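Cellulosomal scaffoldin (Acetivibrio cellulolyticus, PDB 3ZUC) probably anchors the cellulosome to crystalline cellulose through this family 3b carbohydrate-binding module, one calcium-binding piece of a much longer scaffolding protein. Local coordinates at residues Lys42-Phe47 with Thr140-Glu145. Sequence-based numbering, arbitrary orientation. Where two conformers were deposited one is given.
Sequences KLHYYF and TAYSAE. With EDO (1,2-ethanediol), chain C.
Tyr142 lays its ring aslant over one face of the His44 imidazole, Tyr142 CE1 standing 3.4 Å above the centre of that ring. The two side chains cross at about a right angle, and the ring planes are inclined at 42°. CG of Tyr142 lies anti to its carbonyl carbon, beside the backbone N (chi1 -55°). Histidine suits its place because it offers a flat face together with two nitrogens: ND1 donates in the ring plane, nearly straight (170°), to Tyr46 OH at 2.8 Å, while NE2 bonds to Glu88 on the flanking strand 83-91. Tyrosine at 46 and 142 combines a broad ring with a far-reaching hydroxyl; the two meet tip to tip, their OH atoms 3.1 Å apart. Thr140, small but polar, donates from OG1 to Tyr142 OH at 2.9 Å, and that hydroxyl also bonds Glu152.

Beneath these groups, strands 42-47 and 140-143 run antiparallel in one sheet of the CBM3 beta-sandwich. Lys42 with Tyr142 and His44 with Thr140 are hydrogen-bonded pairs, the latter including His44 N to Thr140 O at 2.9 Å. On the opposite face, in the non-hydrogen-bonded pair, Leu43 CD2 lies 3.7 Å from Ala141 CB; both are apolar, as befits the sandwich interior, where Leu43 meets Phe26 and Leu28 of the other sheet. Ethanediol, probably from the crystallisation liquor, hydrogen-bonds through O2 to Tyr46 OH at 2.6 Å and also bonds Glu152.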
ATOM      1  N   LYS A  42      -3.906   5.519  -6.052  0.60  5.98           N
ATOM      2  CA  LYS A  42      -3.878   4.102  -5.712  0.60  5.72           C
ATOM      3  C   LYS A  42      -2.502   3.767  -5.145  0.60  5.42           C
ATOM      4  O   LYS A  42      -1.514   4.453  -5.454  0.60  5.54           O
ATOM      5  CB  LYS A  42      -4.154   3.215  -6.945  0.60  6.32           C
ATOM      6  CG  LYS A  42      -5.464   3.559  -7.680  0.60  7.93           C
ATOM      7  CD  LYS A  42      -5.697   2.761  -8.953  0.60 10.65           C
ATOM      8  CE  LYS A  42      -7.044   3.133  -9.587  0.60 13.06           C
ATOM      9  NZ  LYS A  42      -7.180   2.634 -10.979  0.60 15.22           N
ATOM     10  N   LEU A  43      -2.443   2.705  -4.346  1.00  5.30           N
ATOM     11  CA  LEU A  43      -1.192   2.202  -3.790  1.00  5.40           C
ATOM     12  C   LEU A  43      -1.100   0.711  -4.063  1.00  4.95           C
ATOM     13  O   LEU A  43      -2.115   0.020  -4.005  1.00  5.73           O
ATOM     14  CB  LEU A  43      -1.137   2.407  -2.263  1.00  5.63           C
ATOM     15  CG  LEU A  43      -1.471   3.809  -1.769  1.00  6.48           C
ATOM     16  CD1 LEU A  43      -1.607   3.830  -0.262  1.00  7.36           C
ATOM     17  CD2 LEU A  43      -0.437   4.809  -2.238  1.00  8.29           C
ATOM     18  N   HIS A  44       0.104   0.200  -4.331  1.00  4.98           N
ATOM     19  CA  HIS A  44       0.323  -1.239  -4.459  1.00  5.12           C
ATOM     20  C   HIS A  44       1.349  -1.765  -3.451  1.00  5.02           C
ATOM     21  O   HIS A  44       2.392  -1.145  -3.218  1.00  5.94           O
ATOM     22  CB  HIS A  44       0.856  -1.642  -5.840  1.00  5.51           C
ATOM     23  CG  HIS A  44      -0.111  -1.479  -6.954  1.00  5.62           C
ATOM     24  ND1 HIS A  44       0.235  -1.738  -8.263  1.00  6.18           N
ATOM     25  CD2 HIS A  44      -1.406  -1.108  -6.965  1.00  6.06           C
ATOM     26  CE1 HIS A  44      -0.811  -1.516  -9.042  1.00  6.28           C
ATOM     27  NE2 HIS A  44      -1.822  -1.133  -8.278  1.00  6.39           N
ATOM     28  N   TYR A  45       1.037  -2.947  -2.941  1.00  4.95           N
ATOM     29  CA  TYR A  45       1.941  -3.751  -2.113  1.00  5.08           C
ATOM     30  C   TYR A  45       2.071  -5.123  -2.783  1.00  4.96           C
ATOM     31  O   TYR A  45       1.063  -5.821  -2.946  1.00  5.47           O
ATOM     32  CB  TYR A  45       1.400  -3.888  -0.696  1.00  5.50           C
ATOM     33  CG  TYR A  45       2.329  -4.612   0.250  1.00  5.41           C
ATOM     34  CD1 TYR A  45       2.303  -5.994   0.374  1.00  5.57           C
ATOM     35  CD2 TYR A  45       3.265  -3.907   1.005  1.00  5.59           C
ATOM     36  CE1 TYR A  45       3.175  -6.656   1.229  1.00  5.70           C
ATOM     37  CE2 TYR A  45       4.141  -4.554   1.854  1.00  5.69           C
ATOM     38  CZ  TYR A  45       4.090  -5.929   1.975  1.00  5.83           C
ATOM     39  OH  TYR A  45       4.965  -6.522   2.862  1.00  6.25           O
ATOM     40  N   TYR A  46       3.285  -5.491  -3.175  1.00  4.75           N
ATOM     41  CA  TYR A  46       3.572  -6.695  -3.952  1.00  5.22           C
ATOM     42  C   TYR A  46       4.113  -7.814  -3.071  1.00  5.22           C
ATOM     43  O   TYR A  46       4.969  -7.589  -2.206  1.00  5.51           O
ATOM     44  CB  TYR A  46       4.627  -6.364  -5.017  1.00  5.39           C
ATOM     45  CG  TYR A  46       4.182  -5.343  -6.029  1.00  5.44           C
ATOM     46  CD1 TYR A  46       3.467  -5.737  -7.154  1.00  5.58           C
ATOM     47  CD2 TYR A  46       4.444  -3.990  -5.870  1.00  5.57           C
ATOM     48  CE1 TYR A  46       3.029  -4.836  -8.096  1.00  6.06           C
ATOM     49  CE2 TYR A  46       4.012  -3.073  -6.808  1.00  6.28           C
ATOM     50  CZ  TYR A  46       3.301  -3.487  -7.922  1.00  6.19           C
ATOM     51  OH  TYR A  46       2.897  -2.550  -8.853  1.00  6.78           O
ATOM     52  N   PHE A  47       3.641  -9.032  -3.317  1.00  4.87           N
ATOM     53  CA  PHE A  47       3.997 -10.141  -2.462  1.00  5.10           C
ATOM     54  C   PHE A  47       3.817 -11.467  -3.194  1.00  5.16           C
ATOM     55  O   PHE A  47       3.214 -11.529  -4.269  1.00  5.32           O
ATOM     56  CB  PHE A  47       3.156 -10.097  -1.159  1.00  5.26           C
ATOM     57  CG  PHE A  47       1.667 -10.255  -1.363  1.00  5.21           C
ATOM     58  CD1 PHE A  47       0.869  -9.186  -1.763  1.00  5.41           C
ATOM     59  CD2 PHE A  47       1.038 -11.477  -1.120  1.00  5.58           C
ATOM     60  CE1 PHE A  47      -0.499  -9.338  -1.932  1.00  5.74           C
ATOM     61  CE2 PHE A  47      -0.320 -11.626  -1.279  1.00  5.92           C
ATOM     62  CZ  PHE A  47      -1.101 -10.555  -1.681  1.00  5.63           C
ATOM     63  N   THR A 140       4.435   0.969  -4.701  1.00  5.60           N
ATOM     64  CA  THR A 140       4.168   1.937  -5.757  1.00  5.54           C
ATOM     65  C   THR A 140       2.907   2.727  -5.475  1.00  5.37           C
ATOM     66  O   THR A 140       2.018   2.286  -4.722  1.00  5.72           O
ATOM     67  CB  THR A 140       4.118   1.269  -7.144  1.00  5.67           C
ATOM     68  OG1 THR A 140       3.121   0.251  -7.088  1.00  5.83           O
ATOM     69  CG2 THR A 140       5.469   0.677  -7.540  1.00  6.51           C
ATOM     70  N   ALA A 141       2.826   3.902  -6.091  1.00  5.70           N
ATOM     71  CA  ALA A 141       1.615   4.708  -6.040  1.00  5.77           C
ATOM     72  C   ALA A 141       1.328   5.245  -7.424  1.00  5.53           C
ATOM     73  O   ALA A 141       2.227   5.352  -8.272  1.00  6.11           O
ATOM     74  CB  ALA A 141       1.747   5.875  -5.062  1.00  6.44           C
ATOM     75  N   TYR A 142       0.062   5.583  -7.622  1.00  5.99           N
ATOM     76  CA  TYR A 142      -0.500   5.976  -8.905  1.00  6.10           C
ATOM     77  C   TYR A 142      -1.427   7.150  -8.712  1.00  6.43           C
ATOM     78  O   TYR A 142      -2.081   7.261  -7.665  1.00  7.12           O
ATOM     79  CB  TYR A 142      -1.327   4.816  -9.519  1.00  6.55           C
ATOM     80  CG  TYR A 142      -0.516   3.559  -9.638  1.00  6.18           C
ATOM     81  CD1 TYR A 142      -0.310   2.750  -8.527  1.00  6.40           C
ATOM     82  CD2 TYR A 142       0.119   3.210 -10.822  1.00  6.45           C
ATOM     83  CE1 TYR A 142       0.525   1.664  -8.576  1.00  6.28           C
ATOM     84  CE2 TYR A 142       0.940   2.099 -10.895  1.00  6.25           C
ATOM     85  CZ  TYR A 142       1.166   1.340  -9.752  1.00  6.08           C
ATOM     86  OH  TYR A 142       2.020   0.281  -9.748  1.00  6.53           O
ATOM     87  N   SER A 143      -1.520   7.990  -9.742  1.00  7.02           N
ATOM     88  CA  SER A 143      -2.564   8.982  -9.872  1.00  7.96           C
ATOM     89  C   SER A 143      -3.419   8.602 -11.074  1.00  7.83           C
ATOM     90  O   SER A 143      -3.257   7.521 -11.637  1.00  8.58           O
ATOM     91  CB  SER A 143      -1.959  10.361 -10.100  1.00 10.09           C
ATOM     92  OG  SER A 143      -1.392  10.403 -11.371  1.00 12.42           O
ATOM     93  N   ALA A 144      -4.295   9.500 -11.516  1.00  8.68           N
ATOM     94  CA  ALA A 144      -4.986   9.284 -12.782  1.00 10.32           C
ATOM     95  C   ALA A 144      -4.013   9.178 -13.952  1.00 10.30           C
ATOM     96  O   ALA A 144      -4.389   8.651 -15.004  1.00 12.41           O
ATOM     97  CB  ALA A 144      -5.995  10.397 -13.036  1.00 11.74           C
ATOM     98  N   GLU A 145      -2.810   9.722 -13.802  1.00 10.56           N
ATOM     99  CA  GLU A 145      -1.794   9.649 -14.850  1.00 11.64           C
ATOM    100  C   GLU A 145      -1.080   8.324 -14.905  1.00  9.20           C
ATOM    101  O   GLU A 145      -0.285   8.110 -15.819  1.00 10.89           O
ATOM    102  CB  GLU A 145      -0.733  10.744 -14.629  1.00 13.32           C
ATOM    103  CG  GLU A 145      -1.197  12.119 -14.863  0.54 11.65           C
ATOM    104  CD  GLU A 145      -1.596  12.287 -16.292  0.51  9.79           C
ATOM    105  OE1 GLU A 145      -0.710  12.599 -17.139  0.43  9.08           O
ATOM    106  OE2 GLU A 145      -2.791  12.085 -16.583  0.39  8.90           O
TER
HETATM  107  C1  EDO C1155       0.815  -3.330 -12.397  0.57  9.34           C
HETATM  108  O1  EDO C1155       0.624  -2.067 -11.767  0.57  8.38           O
HETATM  109  C2  EDO C1155       1.639  -4.237 -11.505  0.57 10.13           C
HETATM  110  O2  EDO C1155       2.911  -3.639 -11.230  0.57  8.31           O